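Local coordinates for flagellar hook-associated protein 2 (Helicobacter pylori, PDB 6IWY) that caps the distal end of the growing flagellar filament, where it promotes flagellin polymerization and keeps exported flagellin subunits from leaking away, at residues 124-129 / 210-215; 63-66 / 71-74. One frame throughout, in Å; residues are numbered along the deposited sequence.

Interaction 1 of 2, residues 124-129 / 210-215; sequences RVYFGS and SIDTLH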
ATOM      1  N   ARG A 124       0.019  10.606   2.231  1.00 50.92           N
ATOM      2  CA  ARG A 124       1.168   9.721   2.328  1.00 48.81           C
ATOM      3  C   ARG A 124       0.834   8.570   1.402  1.00 48.28           C
ATOM      4  O   ARG A 124      -0.351   8.285   1.211  1.00 50.07           O
ATOM      5  CB  ARG A 124       1.421   9.307   3.755  1.00 48.50           C
ATOM      6  CG  ARG A 124       1.881  10.492   4.586  1.00 49.85           C
ATOM      7  CD  ARG A 124       2.154  10.124   6.012  1.00 52.30           C
ATOM      8  NE  ARG A 124       3.365   9.312   6.160  1.00 54.35           N
ATOM      9  CZ  ARG A 124       3.788   8.785   7.312  1.00 58.11           C
ATOM     10  NH1 ARG A 124       3.100   8.983   8.437  1.00 57.54           N
ATOM     11  NH2 ARG A 124       4.927   8.066   7.343  1.00 60.00           N
ATOM     12  N   VAL A 125       1.835   7.991   0.739  1.00 46.17           N
ATOM     13  CA  VAL A 125       1.603   6.806  -0.082  1.00 45.25           C
ATOM     14  C   VAL A 125       2.056   5.540   0.659  1.00 43.90           C
ATOM     15  O   VAL A 125       3.197   5.397   1.017  1.00 43.22           O
ATOM     16  CB  VAL A 125       2.311   6.878  -1.412  1.00 44.42           C
ATOM     17  CG1 VAL A 125       2.119   5.585  -2.139  1.00 47.18           C
ATOM     18  CG2 VAL A 125       1.774   8.003  -2.279  1.00 45.67           C
ATOM     19  N   TYR A 126       1.148   4.617   0.891  1.00 44.34           N
ATOM     20  CA  TYR A 126       1.488   3.409   1.606  1.00 43.82           C
ATOM     21  C   TYR A 126       1.467   2.321   0.586  1.00 43.76           C
ATOM     22  O   TYR A 126       0.429   2.051   0.036  1.00 45.75           O
ATOM     23  CB  TYR A 126       0.496   3.136   2.720  1.00 44.78           C
ATOM     24  CG  TYR A 126       0.626   4.129   3.828  1.00 45.46           C
ATOM     25  CD1 TYR A 126      -0.237   5.206   3.936  1.00 48.62           C
ATOM     26  CD2 TYR A 126       1.642   4.018   4.741  1.00 45.66           C
ATOM     27  CE1 TYR A 126      -0.086   6.144   4.960  1.00 50.38           C
ATOM     28  CE2 TYR A 126       1.803   4.930   5.748  1.00 47.82           C
ATOM     29  CZ  TYR A 126       0.940   5.994   5.855  1.00 50.17           C
ATOM     30  OH  TYR A 126       1.130   6.889   6.881  1.00 54.08           O
ATOM     31  N   PHE A 127       2.619   1.719   0.307  1.00 42.65           N
ATOM     32  CA  PHE A 127       2.704   0.647  -0.666  1.00 41.72           C
ATOM     33  C   PHE A 127       2.318  -0.639   0.015  1.00 41.79           C
ATOM     34  O   PHE A 127       2.501  -0.773   1.200  1.00 40.82           O
ATOM     35  CB  PHE A 127       4.126   0.553  -1.225  1.00 40.97           C
ATOM     36  CG  PHE A 127       4.515   1.749  -2.009  1.00 40.13           C
ATOM     37  CD1 PHE A 127       5.297   2.737  -1.444  1.00 39.53           C
ATOM     38  CD2 PHE A 127       4.054   1.913  -3.299  1.00 38.92           C
ATOM     39  CE1 PHE A 127       5.624   3.859  -2.171  1.00 40.79           C
ATOM     40  CE2 PHE A 127       4.357   3.028  -4.029  1.00 39.22           C
ATOM     41  CZ  PHE A 127       5.137   4.012  -3.469  1.00 41.00           C
ATOM     42  N   GLY A 128       1.729  -1.554  -0.746  1.00 42.99           N
ATOM     43  CA  GLY A 128       1.396  -2.884  -0.254  1.00 44.51           C
ATOM     44  C   GLY A 128       0.053  -2.890   0.458  1.00 46.34           C
ATOM     45  O   GLY A 128      -0.892  -2.276  -0.013  1.00 48.41           O
ATOM     46  N   SER A 129       0.000  -3.537   1.613  1.00 42.16           N
ATOM     47  CA  SER A 129      -1.192  -3.653   2.397  1.00 41.26           C
ATOM     48  C   SER A 129      -1.210  -2.809   3.677  1.00 39.96           C
ATOM     49  O   SER A 129      -0.188  -2.411   4.220  1.00 38.98           O
ATOM     50  CB  SER A 129      -1.332  -5.112   2.789  1.00 40.98           C
ATOM     51  OG  SER A 129      -0.072  -5.663   3.091  1.00 41.10           O
ATOM     52  N   SER A 210       5.552  -1.033   9.393  1.00 46.83           N
ATOM     53  CA  SER A 210       5.473   0.117  10.257  1.00 47.31           C
ATOM     54  C   SER A 210       4.046   0.360  10.704  1.00 46.16           C
ATOM     55  O   SER A 210       3.087  -0.105  10.080  1.00 45.59           O
ATOM     56  CB  SER A 210       6.016   1.346   9.537  1.00 49.00           C
ATOM     57  OG  SER A 210       5.329   1.511   8.324  1.00 50.45           O
ATOM     58  N   ILE A 211       3.942   1.109  11.793  1.00 46.15           N
ATOM     59  CA  ILE A 211       2.692   1.542  12.368  1.00 45.69           C
ATOM     60  C   ILE A 211       2.790   3.044  12.615  1.00 47.74           C
ATOM     61  O   ILE A 211       3.407   3.476  13.573  1.00 49.06           O
ATOM     62  CB  ILE A 211       2.470   0.829  13.692  1.00 44.83           C
ATOM     63  CG1 ILE A 211       2.298  -0.671  13.464  1.00 43.28           C
ATOM     64  CG2 ILE A 211       1.232   1.340  14.377  1.00 46.69           C
ATOM     65  CD1 ILE A 211       3.102  -1.477  14.369  1.00 44.99           C
ATOM     66  N   ASP A 212       2.182   3.829  11.743  1.00 49.04           N
ATOM     67  CA  ASP A 212       2.171   5.289  11.843  1.00 52.00           C
ATOM     68  C   ASP A 212       0.888   5.805  12.503  1.00 52.66           C
ATOM     69  O   ASP A 212      -0.149   5.156  12.453  1.00 51.33           O
ATOM     70  CB  ASP A 212       2.235   5.930  10.441  1.00 53.53           C
ATOM     71  CG  ASP A 212       3.562   5.704   9.718  1.00 54.56           C
ATOM     72  OD1 ASP A 212       4.573   5.396  10.371  1.00 56.08           O
ATOM     73  OD2 ASP A 212       3.581   5.849   8.469  1.00 57.80           O
ATOM     74  N   THR A 213       0.970   6.994  13.090  1.00 54.85           N
ATOM     75  CA  THR A 213      -0.217   7.730  13.493  1.00 56.65           C
ATOM     76  C   THR A 213      -0.570   8.763  12.422  1.00 58.57           C
ATOM     77  O   THR A 213       0.295   9.292  11.727  1.00 58.90           O
ATOM     78  CB  THR A 213      -0.033   8.445  14.827  1.00 58.76           C
ATOM     79  OG1 THR A 213       0.722   9.642  14.624  1.00 62.42           O
ATOM     80  CG2 THR A 213       0.694   7.543  15.817  1.00 57.53           C
ATOM     81  N   LEU A 214      -1.856   9.063  12.331  1.00 59.74           N
ATOM     82  CA  LEU A 214      -2.385   9.880  11.254  1.00 61.96           C
ATOM     83  C   LEU A 214      -3.651  10.619  11.721  1.00 64.11           C
ATOM     84  O   LEU A 214      -4.115  10.405  12.836  1.00 64.04           O
ATOM     85  CB  LEU A 214      -2.585   8.961  10.046  1.00 60.02           C
ATOM     86  CG  LEU A 214      -3.814   8.924   9.148  1.00 62.72           C
ATOM     87  CD1 LEU A 214      -3.894  10.055   8.083  1.00 66.36           C
ATOM     88  CD2 LEU A 214      -3.739   7.550   8.486  1.00 61.62           C
ATOM     89  N   HIS A 215      -4.167  11.517  10.890  1.00 66.30           N
ATOM     90  CA  HIS A 215      -5.308  12.381  11.244  1.00 69.35           C
ATOM     91  C   HIS A 215      -5.114  13.025  12.612  1.00 70.78           C
ATOM     92  O   HIS A 215      -5.974  12.969  13.469  1.00 71.30           O
ATOM     93  CB  HIS A 215      -6.638  11.631  11.175  1.00 68.53           C
ATOM     94  CG  HIS A 215      -7.081  11.309   9.781  1.00 69.53           C
ATOM     95  ND1 HIS A 215      -7.436  10.036   9.387  1.00 67.86           N
ATOM     96  CD2 HIS A 215      -7.235  12.097   8.686  1.00 74.37           C
ATOM     97  CE1 HIS A 215      -7.795  10.054   8.114  1.00 70.19           C
ATOM     98  NE2 HIS A 215      -7.676  11.293   7.663  1.00 73.28           N
TER

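Interaction 2 of 2, residues 63-66 / 71-74; sequences LKFY and DYAV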
ATOM      1  N   LEU A  63       1.047  -3.087  -9.313  1.00 50.88           N
ATOM      2  CA  LEU A  63       1.622  -2.259  -8.272  1.00 49.51           C
ATOM      3  C   LEU A  63       0.478  -1.789  -7.414  1.00 50.03           C
ATOM      4  O   LEU A  63      -0.416  -1.138  -7.903  1.00 51.39           O
ATOM      5  CB  LEU A  63       2.375  -1.071  -8.832  1.00 49.29           C
ATOM      6  CG  LEU A  63       2.827  -0.004  -7.821  1.00 47.68           C
ATOM      7  CD1 LEU A  63       3.912  -0.510  -6.941  1.00 45.20           C
ATOM      8  CD2 LEU A  63       3.280   1.241  -8.565  1.00 49.31           C
ATOM      9  N   LYS A  64       0.529  -2.133  -6.135  1.00 49.50           N
ATOM     10  CA  LYS A  64      -0.500  -1.789  -5.161  1.00 49.90           C
ATOM     11  C   LYS A  64      -0.026  -0.656  -4.268  1.00 48.63           C
ATOM     12  O   LYS A  64       1.029  -0.766  -3.622  1.00 47.91           O
ATOM     13  CB  LYS A  64      -0.766  -2.995  -4.256  1.00 50.34           C
ATOM     14  CG  LYS A  64      -1.847  -3.941  -4.751  1.00 54.29           C
ATOM     15  CD  LYS A  64      -1.934  -5.243  -3.903  1.00 55.99           C
ATOM     16  CE  LYS A  64      -2.382  -4.993  -2.446  1.00 57.09           C
ATOM     17  NZ  LYS A  64      -3.034  -6.201  -1.780  1.00 58.88           N
ATOM     18  N   PHE A  65      -0.803   0.410  -4.167  1.00 48.48           N
ATOM     19  CA  PHE A  65      -0.553   1.382  -3.100  1.00 47.41           C
ATOM     20  C   PHE A  65      -1.825   2.077  -2.730  1.00 47.97           C
ATOM     21  O   PHE A  65      -2.810   1.961  -3.452  1.00 50.31           O
ATOM     22  CB  PHE A  65       0.525   2.390  -3.500  1.00 46.73           C
ATOM     23  CG  PHE A  65       0.242   3.078  -4.784  1.00 47.99           C
ATOM     24  CD1 PHE A  65      -0.587   4.186  -4.820  1.00 50.82           C
ATOM     25  CD2 PHE A  65       0.761   2.592  -5.958  1.00 49.71           C
ATOM     26  CE1 PHE A  65      -0.882   4.816  -6.009  1.00 53.36           C
ATOM     27  CE2 PHE A  65       0.468   3.211  -7.169  1.00 53.18           C
ATOM     28  CZ  PHE A  65      -0.362   4.330  -7.193  1.00 54.06           C
ATOM     29  N   TYR A  66      -1.777   2.821  -1.630  1.00 46.98           N
ATOM     30  CA  TYR A  66      -2.950   3.438  -1.000  1.00 48.44           C
ATOM     31  C   TYR A  66      -2.656   4.869  -0.575  1.00 49.06           C
ATOM     32  O   TYR A  66      -1.693   5.128   0.140  1.00 48.82           O
ATOM     33  CB  TYR A  66      -3.361   2.649   0.220  1.00 47.82           C
ATOM     34  CG  TYR A  66      -4.358   3.309   1.132  1.00 49.21           C
ATOM     35  CD1 TYR A  66      -5.751   3.236   0.870  1.00 52.63           C
ATOM     36  CD2 TYR A  66      -3.953   3.936   2.307  1.00 47.10           C
ATOM     37  CE1 TYR A  66      -6.703   3.813   1.757  1.00 52.15           C
ATOM     38  CE2 TYR A  66      -4.892   4.515   3.196  1.00 48.20           C
ATOM     39  CZ  TYR A  66      -6.258   4.448   2.915  1.00 51.38           C
ATOM     40  OH  TYR A  66      -7.175   5.018   3.777  1.00 52.42           O
ATOM     41  N   ASP A  71      -7.414   2.691  -2.537  1.00 57.64           N
ATOM     42  CA  ASP A  71      -6.543   1.627  -2.970  1.00 56.87           C
ATOM     43  C   ASP A  71      -6.385   1.784  -4.456  1.00 56.73           C
ATOM     44  O   ASP A  71      -7.379   1.924  -5.134  1.00 59.63           O
ATOM     45  CB  ASP A  71      -7.183   0.264  -2.679  1.00 57.87           C
ATOM     46  CG  ASP A  71      -7.028  -0.160  -1.239  1.00 59.64           C
ATOM     47  OD1 ASP A  71      -7.750  -1.078  -0.764  1.00 63.64           O
ATOM     48  OD2 ASP A  71      -6.149   0.413  -0.569  1.00 63.40           O
ATOM     49  N   TYR A  72      -5.165   1.787  -4.967  1.00 54.50           N
ATOM     50  CA  TYR A  72      -4.973   1.681  -6.401  1.00 55.18           C
ATOM     51  C   TYR A  72      -4.194   0.419  -6.731  1.00 54.71           C
ATOM     52  O   TYR A  72      -3.308   0.014  -6.002  1.00 54.43           O
ATOM     53  CB  TYR A  72      -4.220   2.875  -6.971  1.00 54.62           C
ATOM     54  CG  TYR A  72      -4.842   4.238  -6.734  1.00 55.35           C
ATOM     55  CD1 TYR A  72      -5.638   4.840  -7.701  1.00 57.95           C
ATOM     56  CD2 TYR A  72      -4.589   4.940  -5.560  1.00 53.57           C
ATOM     57  CE1 TYR A  72      -6.178   6.083  -7.487  1.00 60.41           C
ATOM     58  CE2 TYR A  72      -5.130   6.165  -5.333  1.00 55.12           C
ATOM     59  CZ  TYR A  72      -5.909   6.738  -6.294  1.00 60.74           C
ATOM     60  OH  TYR A  72      -6.440   7.983  -6.057  1.00 68.04           O
ATOM     61  N   ALA A  73      -4.544  -0.201  -7.839  1.00 56.47           N
ATOM     62  CA  ALA A  73      -3.803  -1.311  -8.394  1.00 56.14           C
ATOM     63  C   ALA A  73      -3.466  -0.932  -9.865  1.00 57.51           C
ATOM     64  O   ALA A  73      -4.353  -0.910 -10.734  1.00 59.96           O
ATOM     65  CB  ALA A  73      -4.651  -2.587  -8.319  1.00 56.56           C
ATOM     66  N   VAL A  74      -2.208  -0.598 -10.108  1.00 56.07           N
ATOM     67  CA  VAL A  74      -1.706  -0.295 -11.429  1.00 57.66           C
ATOM     68  C   VAL A  74      -1.281  -1.618 -12.062  1.00 59.30           C
ATOM     69  O   VAL A  74      -0.523  -2.386 -11.466  1.00 57.97           O
ATOM     70  CB  VAL A  74      -0.464   0.608 -11.368  1.00 56.51           C
ATOM     71  CG1 VAL A  74      -0.281   1.387 -12.665  1.00 56.07           C
ATOM     72  CG2 VAL A  74      -0.540   1.553 -10.162  1.00 55.43           C
TER

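Interaction 1 of 2, residues 124-129 / 210-215
Asp212 receives two side chains from the 124-129 segment on a single oxygen, OD2, and through it two backbones whose nearest CA atoms stay more than 9 Å apart are brought into contact. Arg124 supplies the charge: its NH2 lies 2.8 Å from OD2 of Asp212 in a salt bridge. The acid does not meet the guanidinium end-on in a forked pair; OD2 sits over one face of it, with the guanidinium and carboxylate planes only 19° apart, and OD1 takes little part. A bend at chi3 (71°) in the otherwise extended outer chain of Arg124 brings the guanidinium over to Asp212.

Tyr126 brings the second grip. Its OH donates to OD2 of Asp212 at 3.1 Å, using the anti lone pair of the carboxylate oxygen, which lies at the edge of the phenol ring and in its plane. The same hydroxyl oxygen stands over a face of the Arg124 guanidinium, 3.1 Å above the plane, so the three polar groups form one compact cluster. Arginine and phenol together would be expected to favour the ionised acid.

The Tyr126 side chain also packs on Ile221 and Asn223 of strand 219-224, and Asp212 on Ile221. Tyr126 on strand 126-127 and Arg124 from the loop before it thus reach the edge strand 209-214 of a second antiparallel sheet, which the chain itself enters at 129-132.

Interaction 2 of 2, residues 63-66 / 71-74
Leu63 and Val74 exchange backbone hydrogen bonds in both directions, and Phe65 and Tyr72 do the same two residues along, so that strands 61-67 and 70-76 form a beta hairpin. Leu63 N reaches Val74 O at 2.8 Å; Tyr72 N meets Phe65 O, also at 2.8 Å, in the straightest of the four bonds (173° at the hydrogen). Lys64 and Ala73, the non-hydrogen-bonded pair between these two, turn their CA-H groups to Tyr72 O and Leu63 O, Lys64 CA lying 3.4 Å from Tyr72 O.

Apolar contacts gather on the face bearing Leu63, Phe65, Tyr72 and Val74. Phe65 CG stands between the backbone N and carbonyl carbon (chi1 54°), which swings the ring toward the partner strand. One of its faces is covered by Tyr72 CB, while its CE1 comes within 3.7 Å of Tyr72 CD2; the two rings are inclined at 32°. Phe65 CE2 touches Val74 CG2 at 3.6 Å. Leu63 and Val74 run alongside each other, CB of Leu63 4.1 Å from CG2 of Val74.

On the other face, OD2 of Asp71 lies near CD1 of Tyr66, oblique to the ring; it is hydrogen-bonded to His130, while Tyr66 OH bonds to Gln132.

Helix 82-92 packs on the Leu63-Val74 end of the apolar face (Ile89, Ser88, Ala92), and Thr93, just after it, meets Phe65 and Tyr72; strand 126-127 pairs with the other edge of strand 61-67.

The two interactions lie side by side, their centres about 13 Å apart, and meet through strand 126-127, which neighbours strand 61-67 in a three-stranded antiparallel sheet. Backbone bonds probably join them directly, from Tyr66 N to Tyr126 O (2.9 Å) and from Gly128 N to Lys64 O (3.1 Å), while the Phe127 ring packs on Phe65. Along the chain they come in series: the 63-66 / 71-74 hairpin closes before interaction 1 opens. Interaction 1 adds a side-chain link to the covalent passage at Gly128 between this sheet and the one containing strand 209-214. Together the contacts join two neighbouring sheets in a crystallised fragment of the cap protein.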